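Local coordinates for NimC/NimA family protein (Clostridium acetobutylicum, PDB 2IG6) that binds flavin mononucleotide and is probably a flavin-dependent oxidoreductase related to the pyridoxamine 5'-phosphate oxidases, at residues Phe33-Asn38 / Pro76-Ser81; Thr37-Gln42 / Phe69-Gln74; Ala50-Glu55 / Glu106-Ala111. All coordinates share one frame; numbering follows the deposited sequence.

Contact 1. Residues Phe33-Asn38 / Pro76-Ser81; sequences FYLATN and PKVEIS
Tyr-34 and Ser-81 face each other as one hydrogen-bonded pair of an antiparallel ladder, and Ala-36 with Glu-79 forms the next. Tyr-34 N donates to Ser-81 O at 2.8 Å, and Ala-36 N reaches Glu-79 O at 2.8 Å with an N-H...O angle of 166°. The return bonds are longer, Glu-79 N to Ala-36 O measuring 3.1 Å. Between the pairs, Ile-80 CA approaches Tyr-34 O at 3.2 Å.

The tight part is apolar. Phe-33 has CG between its backbone N and carbonyl carbon (chi1 56°), which brings the ring toward Ile-80, and CD2 meets Ile-80 CG2 at 3.6 Å. Leu-35 CD1 touches Ile-80 CG1, at 3.8 Å, and Val-78 CB. Toward Asn-38 the ladder opens: a water accepts a hydrogen bond from Asn-38 N and donates one to Lys-77 O, and Lys-77 is partly exposed.

On the face of Tyr-34, Ala-36 and Glu-79 lies the second subunit, where Tyr-34 stacks on its counterpart. Glu-79 is hydrogen-bonded to Thr-93 and salt-bridged to Arg-91 in its own chain and to Arg-44 of that subunit. Such strand pairing is the framework of the FMN-binding split barrel of pyridoxamine 5'-phosphate oxidase relatives.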
loop_
_atom_site.group_PDB
_atom_site.type_symbol
_atom_site.label_atom_id
_atom_site.label_comp_id
_atom_site.label_asym_id
_atom_site.label_seq_id
_atom_site.Cartn_x
_atom_site.Cartn_y
_atom_site.Cartn_z
ATOM N N PHE A 33 -6.688 3.339 -4.015
ATOM C CA PHE A 33 -5.697 3.603 -3.016
ATOM C C PHE A 33 -5.381 2.278 -2.318
ATOM O O PHE A 33 -6.016 1.247 -2.579
ATOM C CB PHE A 33 -6.118 4.719 -2.053
ATOM C CG PHE A 33 -7.434 4.469 -1.378
ATOM C CD1 PHE A 33 -8.609 4.934 -1.938
ATOM C CD2 PHE A 33 -7.484 3.780 -0.163
ATOM C CE1 PHE A 33 -9.846 4.705 -1.301
ATOM C CE2 PHE A 33 -8.704 3.555 0.481
ATOM C CZ PHE A 33 -9.878 4.023 -0.081
ATOM N N TYR A 34 -4.338 2.291 -1.502
ATOM C CA TYR A 34 -3.815 1.068 -0.911
ATOM C C TYR A 34 -3.913 1.112 0.609
ATOM O O TYR A 34 -3.402 2.028 1.244
ATOM C CB TYR A 34 -2.395 0.813 -1.407
ATOM C CG TYR A 34 -2.448 0.515 -2.890
ATOM C CD1 TYR A 34 -2.546 1.533 -3.831
ATOM C CD2 TYR A 34 -2.468 -0.797 -3.342
ATOM C CE1 TYR A 34 -2.634 1.244 -5.180
ATOM C CE2 TYR A 34 -2.548 -1.090 -4.667
ATOM C CZ TYR A 34 -2.628 -0.069 -5.594
ATOM O OH TYR A 34 -2.735 -0.401 -6.933
ATOM N N LEU A 35 -4.571 0.095 1.161
ATOM C CA LEU A 35 -4.840 0.002 2.591
ATOM C C LEU A 35 -3.904 -1.021 3.219
ATOM O O LEU A 35 -3.896 -2.208 2.816
ATOM C CB LEU A 35 -6.270 -0.453 2.822
ATOM C CG LEU A 35 -6.628 -0.746 4.285
ATOM C CD1 LEU A 35 -6.575 0.509 5.086
ATOM C CD2 LEU A 35 -8.001 -1.411 4.366
ATOM N N ALA A 36 -3.067 -0.550 4.135
ATOM C CA ALA A 36 -2.149 -1.430 4.841
ATOM C C ALA A 36 -2.648 -1.722 6.255
ATOM O O ALA A 36 -3.038 -0.816 6.998
ATOM C CB ALA A 36 -0.748 -0.834 4.890
ATOM N N THR A 37 -2.643 -3.013 6.589
ATOM C CA THR A 37 -2.950 -3.534 7.909
ATOM C C THR A 37 -1.792 -4.438 8.345
ATOM O O THR A 37 -0.821 -4.612 7.619
ATOM C CB THR A 37 -4.233 -4.404 7.875
ATOM O OG1 THR A 37 -4.064 -5.413 6.871
ATOM C CG2 THR A 37 -5.418 -3.580 7.482
ATOM N N ASN A 38 -1.920 -4.987 9.547
ATOM C CA ASN A 38 -1.039 -6.014 10.101
ATOM C C ASN A 38 -1.835 -7.291 10.299
ATOM O O ASN A 38 -3.024 -7.237 10.663
ATOM C CB ASN A 38 -0.578 -5.606 11.531
ATOM C CG ASN A 38 0.693 -4.835 11.525
ATOM O OD1 ASN A 38 1.034 -4.173 12.491
ATOM N ND2 ASN A 38 1.423 -4.934 10.439
ATOM N N PRO A 76 -6.664 -1.980 15.025
ATOM C CA PRO A 76 -7.293 -0.861 14.338
ATOM C C PRO A 76 -6.321 0.088 13.648
ATOM O O PRO A 76 -6.756 0.938 12.885
ATOM C CB PRO A 76 -8.033 -0.135 15.463
ATOM C CG PRO A 76 -7.296 -0.458 16.652
ATOM C CD PRO A 76 -6.817 -1.862 16.486
ATOM N N LYS A 77 -5.026 -0.049 13.894
ATOM C CA LYS A 77 -4.056 0.822 13.264
ATOM C C LYS A 77 -3.867 0.426 11.817
ATOM O O LYS A 77 -3.544 -0.737 11.499
ATOM C CB LYS A 77 -2.713 0.742 13.964
ATOM C CG LYS A 77 -2.706 1.319 15.332
ATOM C CD LYS A 77 -1.319 1.244 15.934
ATOM C CE LYS A 77 -1.312 1.809 17.332
ATOM N NZ LYS A 77 0.082 1.943 17.834
ATOM N N VAL A 78 -4.021 1.417 10.944
ATOM C CA VAL A 78 -3.833 1.239 9.521
ATOM C C VAL A 78 -3.019 2.378 8.918
ATOM O O VAL A 78 -2.803 3.408 9.555
ATOM C CB VAL A 78 -5.206 1.153 8.799
ATOM C CG1 VAL A 78 -6.061 0.078 9.422
ATOM C CG2 VAL A 78 -5.936 2.522 8.822
ATOM N N GLU A 79 -2.562 2.187 7.682
ATOM C CA GLU A 79 -2.070 3.306 6.881
ATOM C C GLU A 79 -2.592 3.168 5.452
ATOM O O GLU A 79 -2.706 2.058 4.933
ATOM C CB GLU A 79 -0.541 3.426 6.970
ATOM C CG GLU A 79 0.040 4.687 6.298
ATOM C CD GLU A 79 1.464 5.008 6.749
ATOM O OE1 GLU A 79 1.628 5.701 7.787
ATOM O OE2 GLU A 79 2.427 4.564 6.080
ATOM N N ILE A 80 -2.925 4.305 4.836
ATOM C CA ILE A 80 -3.342 4.361 3.443
ATOM C C ILE A 80 -2.342 5.169 2.624
ATOM O O ILE A 80 -1.855 6.213 3.070
ATOM C CB ILE A 80 -4.752 4.987 3.337
ATOM C CG1 ILE A 80 -5.801 3.969 3.850
ATOM C CG2 ILE A 80 -5.041 5.434 1.913
ATOM C CD1 ILE A 80 -7.214 4.469 3.881
ATOM N N SER A 81 -2.032 4.701 1.413
ATOM C CA SER A 81 -1.296 5.512 0.469
ATOM C C SER A 81 -1.895 5.390 -0.925
ATOM O O SER A 81 -2.580 4.412 -1.253
ATOM C CB SER A 81 0.192 5.149 0.491
ATOM O OG SER A 81 0.928 6.010 -0.360
HETATM O O HOH W 1 -4.146 -3.480 11.152
#

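Contact 2. Residues Thr37-Gln42 / Phe69-Gln74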
loop_
_atom_site.group_PDB
_atom_site.type_symbol
_atom_site.label_atom_id
_atom_site.label_comp_id
_atom_site.label_asym_id
_atom_site.label_seq_id
_atom_site.Cartn_x
_atom_site.Cartn_y
_atom_site.Cartn_z
ATOM N N THR A 37 -2.643 -3.013 6.589
ATOM C CA THR A 37 -2.950 -3.534 7.909
ATOM C C THR A 37 -1.792 -4.438 8.345
ATOM O O THR A 37 -0.821 -4.612 7.619
ATOM C CB THR A 37 -4.233 -4.404 7.875
ATOM O OG1 THR A 37 -4.064 -5.413 6.871
ATOM C CG2 THR A 37 -5.418 -3.580 7.482
ATOM N N ASN A 38 -1.920 -4.987 9.547
ATOM C CA ASN A 38 -1.039 -6.014 10.101
ATOM C C ASN A 38 -1.835 -7.291 10.299
ATOM O O ASN A 38 -3.024 -7.237 10.663
ATOM C CB ASN A 38 -0.578 -5.606 11.531
ATOM C CG ASN A 38 0.693 -4.835 11.525
ATOM O OD1 ASN A 38 1.034 -4.173 12.491
ATOM N ND2 ASN A 38 1.423 -4.934 10.439
ATOM N N GLU A 39 -1.156 -8.418 10.128
ATOM C CA GLU A 39 -1.602 -9.725 10.593
ATOM C C GLU A 39 -0.464 -10.218 11.470
ATOM O O GLU A 39 0.503 -10.848 10.999
ATOM C CB GLU A 39 -1.863 -10.659 9.415
ATOM C CG GLU A 39 -2.584 -11.916 9.779
ATOM C CD GLU A 39 -2.830 -12.833 8.590
ATOM O OE1 GLU A 39 -2.424 -12.514 7.457
ATOM O OE2 GLU A 39 -3.429 -13.900 8.791
ATOM N N GLY A 40 -0.539 -9.858 12.747
ATOM C CA GLY A 40 0.602 -10.000 13.638
ATOM C C GLY A 40 1.789 -9.216 13.118
ATOM O O GLY A 40 1.672 -8.025 12.837
ATOM N N ASP A 41 2.926 -9.890 12.950
ATOM C CA ASP A 41 4.142 -9.232 12.463
ATOM C C ASP A 41 4.225 -9.170 10.938
ATOM O O ASP A 41 5.216 -8.722 10.424
ATOM C CB ASP A 41 5.404 -9.862 13.066
ATOM C CG ASP A 41 5.672 -11.271 12.583
ATOM O OD1 ASP A 41 4.830 -11.857 11.885
ATOM O OD2 ASP A 41 6.766 -11.790 12.883
ATOM N N GLN A 42 3.179 -9.609 10.237
ATOM C CA GLN A 42 3.134 -9.576 8.775
ATOM C C GLN A 42 2.312 -8.397 8.257
ATOM O O GLN A 42 1.093 -8.361 8.414
ATOM C CB GLN A 42 2.556 -10.893 8.235
ATOM C CG GLN A 42 2.365 -10.934 6.729
ATOM C CD GLN A 42 3.665 -10.913 5.973
ATOM O OE1 GLN A 42 4.476 -11.853 6.087
ATOM N NE2 GLN A 42 3.880 -9.849 5.174
ATOM N N PHE A 69 -10.735 -7.180 6.806
ATOM C CA PHE A 69 -11.669 -6.725 7.833
ATOM C C PHE A 69 -11.270 -7.279 9.199
ATOM O O PHE A 69 -11.181 -6.554 10.189
ATOM C CB PHE A 69 -13.086 -7.189 7.510
ATOM C CG PHE A 69 -14.089 -6.791 8.549
ATOM C CD1 PHE A 69 -14.650 -5.529 8.525
ATOM C CD2 PHE A 69 -14.458 -7.657 9.550
ATOM C CE1 PHE A 69 -15.553 -5.152 9.485
ATOM C CE2 PHE A 69 -15.367 -7.273 10.532
ATOM C CZ PHE A 69 -15.913 -6.021 10.492
ATOM N N LYS A 70 -11.011 -8.581 9.253
ATOM C CA LYS A 70 -10.666 -9.227 10.515
ATOM C C LYS A 70 -9.379 -8.605 11.082
ATOM O O LYS A 70 -9.243 -8.408 12.297
ATOM C CB LYS A 70 -10.512 -10.733 10.307
ATOM C CG LYS A 70 -11.831 -11.411 9.947
ATOM C CD LYS A 70 -11.669 -12.804 9.342
ATOM C CE LYS A 70 -13.050 -13.430 9.114
ATOM N NZ LYS A 70 -12.995 -14.773 8.468
ATOM N N GLN A 71 -8.452 -8.275 10.197
ATOM C CA GLN A 71 -7.200 -7.612 10.609
ATOM C C GLN A 71 -7.472 -6.251 11.230
ATOM O O GLN A 71 -6.834 -5.882 12.214
ATOM C CB GLN A 71 -6.237 -7.499 9.427
ATOM C CG GLN A 71 -5.668 -8.868 9.028
ATOM C CD GLN A 71 -5.139 -8.928 7.626
ATOM O OE1 GLN A 71 -4.874 -7.905 6.991
ATOM N NE2 GLN A 71 -4.973 -10.153 7.119
HETATM N N MSE A 72 -8.436 -5.510 10.671
HETATM C CA MSE A 72 -8.740 -4.147 11.164
HETATM C C MSE A 72 -9.449 -4.187 12.508
HETATM O O MSE A 72 -9.332 -3.250 13.305
HETATM C CB MSE A 72 -9.572 -3.375 10.155
HETATM C CG MSE A 72 -8.758 -2.944 8.930
HETATM SE SE MSE A 72 -9.793 -1.827 7.736
HETATM C CE MSE A 72 -10.897 -3.025 6.991
ATOM N N ILE A 73 -10.191 -5.270 12.747
ATOM C CA ILE A 73 -10.833 -5.501 14.054
ATOM C C ILE A 73 -9.777 -5.869 15.086
ATOM O O ILE A 73 -9.782 -5.330 16.193
ATOM C CB ILE A 73 -11.911 -6.592 13.969
ATOM C CG1 ILE A 73 -13.014 -6.191 12.979
ATOM C CG2 ILE A 73 -12.503 -6.888 15.351
ATOM C CD1 ILE A 73 -13.606 -4.800 13.212
ATOM N N GLN A 74 -8.852 -6.747 14.712
ATOM C CA GLN A 74 -7.829 -7.228 15.626
ATOM C C GLN A 74 -6.800 -6.134 15.956
ATOM O O GLN A 74 -6.313 -6.063 17.082
ATOM C CB GLN A 74 -7.177 -8.507 15.051
ATOM C CG GLN A 74 -5.954 -9.038 15.773
ATOM C CD GLN A 74 -6.245 -9.463 17.186
ATOM O OE1 GLN A 74 -7.405 -9.723 17.556
ATOM N NE2 GLN A 74 -5.189 -9.562 17.993
HETATM O O HOH W 2 -4.626 -7.469 12.762
HETATM O O HOH W 3 -6.334 -12.314 8.837
#
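The wall beside the FMN site, where the end of strand 33-39 meets helix 67-74, is fastened by Thr-37 and Gln-71. Thr-37 OG1 donates to Gln-71 OE1 at 2.6 Å; the hydroxyl lies in the plane of the amide carbonyl, with a C=O...O angle of 151°. The two side chains cross at about a right angle. Gln-71 CG stands beside its backbone N (chi1 -71°) and the chain then runs extended, which carries the amide from the helix to the strand.

Arg-46, an FMN-binding residue, donates to both oxygens of this pair, through NH1 to Thr-37 OG1 and NH2 to Gln-71 OE1. The pair is therefore a second shell that probably orients the guanidinium group for the cofactor.

The other branch of Thr-37 is apolar: CG2 packs at 3.7 Å on CG of Met-72, a selenomethionine. Further along the strand, Asn-38 O lies 3.5 Å from both CB and CG of Gln-71. A water donates to that oxygen and to Gln-71 O, linking strand and helix backbones.

The exposed margin is looser. Glu-39 OE1 is 3.5 Å from Gln-71 NE2, but the angle is too poor for a hydrogen bond, although the carboxylate and amide planes are only modestly inclined. A second water accepts from Gln-71 NE2 and binds Glu-39 OE2 weakly, while OE1 forms a salt bridge with Arg-44.

After Glu-39 the chain reverses through a type II' turn into strand 42-48. Helix segment 69-74 lies nearly perpendicular to strand segment 37-39 (88°), with Met-72 reaching Val-96 of strand 89-98 and Leu-129 of strand 126-139, and the turn leads Asp-41 to Lys-77 of the second subunit.

Contact 3. Residues Ala50-Glu55 / Glu106-Ala111; sequences AVFEYE and ELALEA
Two residues after Ala-50 of the FMN pocket, Phe-52 lays one face of its ring over Ala-108 of helix 102-111. The evidence is a CH-pi contact: Ala-108 CA sits 4.1 Å from the ring centroid and only 11° off the ring normal. The methyl group of the same alanine lies farther out, 3.6 Å from Phe-52 CE1 and equally close to CZ, so the alanine spans the ring from its centre to its outer end. At the base of the side chain, Phe-52 CB meets Ala-111 CB at 3.9 Å, about one helical turn on. With CG between the backbone N and the carbonyl carbon (chi1 67°), the ring extends back along the helix from Ala-111 to Ala-108.

Glu-53 turns its CB away from the helix, and its carboxylate forms a salt bridge with Lys-21 of helix 13-30. Leu-107 CD2 approaches the Tyr-54 ring, but its modelled position is doubtful. The hydroxyl of Tyr-54 is hydrogen-bonded to Glu-103, earlier in the same helix.

The axes of 52-54 and 106-111 come within 9.1 Å and run at 140°. Phe-52 stacks on Tyr-59 and packs on Val-61, an FMN-binding residue, both in strand 57-63, so the contact seats helix 102-111 on the sheet near the pocket. Ala-108 touches Phe-126 and Val-128 of strand 126-139; helix 13-30 packs against Val-51 and Glu-53.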
loop_
_atom_site.group_PDB
_atom_site.type_symbol
_atom_site.label_atom_id
_atom_site.label_comp_id
_atom_site.label_asym_id
_atom_site.label_seq_id
_atom_site.Cartn_x
_atom_site.Cartn_y
_atom_site.Cartn_z
ATOM N N ALA A 50 -13.263 2.819 -2.495
ATOM C CA ALA A 50 -14.552 3.456 -2.199
ATOM C C ALA A 50 -14.304 4.246 -0.945
ATOM O O ALA A 50 -13.696 3.738 -0.000
ATOM C CB ALA A 50 -15.637 2.420 -1.988
ATOM N N VAL A 51 -14.674 5.510 -0.976
ATOM C CA VAL A 51 -14.660 6.344 0.210
ATOM C C VAL A 51 -15.876 7.215 0.166
ATOM O O VAL A 51 -16.366 7.589 -0.910
ATOM C CB VAL A 51 -13.385 7.263 0.340
ATOM C CG1 VAL A 51 -12.182 6.446 0.668
ATOM C CG2 VAL A 51 -13.154 8.082 -0.935
ATOM N N PHE A 52 -16.382 7.541 1.346
ATOM C CA PHE A 52 -17.486 8.483 1.458
ATOM C C PHE A 52 -17.402 9.136 2.833
ATOM O O PHE A 52 -16.629 8.684 3.695
ATOM C CB PHE A 52 -18.847 7.794 1.247
ATOM C CG PHE A 52 -19.213 6.814 2.317
ATOM C CD1 PHE A 52 -18.753 5.510 2.275
ATOM C CD2 PHE A 52 -20.030 7.195 3.378
ATOM C CE1 PHE A 52 -19.082 4.605 3.261
ATOM C CE2 PHE A 52 -20.369 6.281 4.372
ATOM C CZ PHE A 52 -19.890 4.991 4.305
ATOM N N GLU A 53 -18.156 10.214 3.008
ATOM C CA GLU A 53 -18.233 10.896 4.290
ATOM C C GLU A 53 -19.617 10.743 4.909
ATOM O O GLU A 53 -20.647 10.712 4.204
ATOM C CB GLU A 53 -17.890 12.378 4.142
ATOM C CG GLU A 53 -18.972 13.222 3.508
ATOM C CD GLU A 53 -18.617 14.698 3.459
ATOM O OE1 GLU A 53 -18.617 15.348 4.531
ATOM O OE2 GLU A 53 -18.359 15.195 2.339
ATOM N N TYR A 54 -19.640 10.693 6.239
ATOM C CA TYR A 54 -20.871 10.718 6.974
ATOM C C TYR A 54 -20.621 11.308 8.359
ATOM O O TYR A 54 -19.696 10.889 9.042
ATOM C CB TYR A 54 -21.457 9.315 7.091
ATOM C CG TYR A 54 -22.809 9.290 7.767
ATOM C CD1 TYR A 54 -23.028 8.489 8.864
ATOM C CD2 TYR A 54 -23.869 10.060 7.300
ATOM C CE1 TYR A 54 -24.255 8.464 9.498
ATOM C CE2 TYR A 54 -25.100 10.031 7.920
ATOM C CZ TYR A 54 -25.285 9.237 9.021
ATOM O OH TYR A 54 -26.502 9.182 9.671
ATOM N N GLU A 55 -21.463 12.262 8.762
ATOM C CA GLU A 55 -21.319 12.968 10.050
ATOM C C GLU A 55 -19.892 13.456 10.312
ATOM O O GLU A 55 -19.387 13.348 11.436
ATOM C CB GLU A 55 -21.753 12.070 11.205
ATOM C CG GLU A 55 -23.196 11.653 11.161
ATOM C CD GLU A 55 -23.487 10.495 12.121
ATOM O OE1 GLU A 55 -22.536 9.748 12.484
ATOM O OE2 GLU A 55 -24.665 10.334 12.479
ATOM N N GLU A 106 -26.887 2.052 4.388
ATOM C CA GLU A 106 -27.790 2.625 3.392
ATOM C C GLU A 106 -27.166 3.814 2.676
ATOM O O GLU A 106 -27.251 3.924 1.453
ATOM C CB GLU A 106 -29.118 3.053 4.033
ATOM C CG GLU A 106 -29.927 1.871 4.505
ATOM C CD GLU A 106 -31.243 2.249 5.120
ATOM O OE1 GLU A 106 -31.247 3.090 6.047
ATOM O OE2 GLU A 106 -32.273 1.695 4.671
ATOM N N LEU A 107 -26.559 4.706 3.450
ATOM C CA LEU A 107 -25.930 5.893 2.899
ATOM C C LEU A 107 -24.755 5.531 1.996
ATOM O O LEU A 107 -24.552 6.163 0.959
ATOM C CB LEU A 107 -25.456 6.831 4.010
ATOM C CG LEU A 107 -24.654 8.027 3.478
ATOM C CD1 LEU A 107 -25.543 8.992 2.701
ATOM C CD2 LEU A 107 -23.967 8.731 4.606
ATOM N N ALA A 108 -23.970 4.536 2.394
ATOM C CA ALA A 108 -22.829 4.100 1.594
ATOM C C ALA A 108 -23.269 3.690 0.198
ATOM O O ALA A 108 -22.612 4.024 -0.793
ATOM C CB ALA A 108 -22.110 2.949 2.260
ATOM N N LEU A 109 -24.375 2.944 0.132
ATOM C CA LEU A 109 -24.864 2.409 -1.135
ATOM C C LEU A 109 -25.460 3.504 -2.025
ATOM O O LEU A 109 -25.430 3.383 -3.244
ATOM C CB LEU A 109 -25.857 1.260 -0.889
ATOM C CG LEU A 109 -25.233 0.074 -0.140
ATOM C CD1 LEU A 109 -26.278 -0.912 0.315
ATOM C CD2 LEU A 109 -24.164 -0.643 -0.988
ATOM N N GLU A 110 -25.977 4.566 -1.417
ATOM C CA GLU A 110 -26.387 5.755 -2.156
ATOM C C GLU A 110 -25.207 6.637 -2.567
ATOM O O GLU A 110 -25.210 7.173 -3.666
ATOM C CB GLU A 110 -27.412 6.559 -1.354
ATOM C CG GLU A 110 -28.678 5.771 -1.074
ATOM C CD GLU A 110 -29.281 5.110 -2.333
ATOM O OE1 GLU A 110 -29.626 5.849 -3.289
ATOM O OE2 GLU A 110 -29.416 3.858 -2.359
ATOM N N ALA A 111 -24.211 6.790 -1.700
ATOM C CA ALA A 111 -23.039 7.618 -2.007
ATOM C C ALA A 111 -22.157 6.998 -3.091
ATOM O O ALA A 111 -21.622 7.715 -3.929
ATOM C CB ALA A 111 -22.214 7.870 -0.763
#

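From the N terminus, strand 33-39 begins both contact 1 and contact 2. Contact 2 closes the shorter loop, with 26 residues between its segments, when helix 67-74 returns to the strand's end. It nests within the span of contact 1, which closes a 37-residue loop on the following strand 77-83; the two overlap at Thr-37 and Asn-38, and Met-72 packs against Leu-35 and Val-78. Contact 3 starts inside both loops, at 50-55, and ends beyond them at 106-111, so it crosses each. It lies on the opposite side of the chain's centre, about 19 Å from contact 1 between centres, yet Phe-33 touches Val-51. All three reach the same antiparallel sheet.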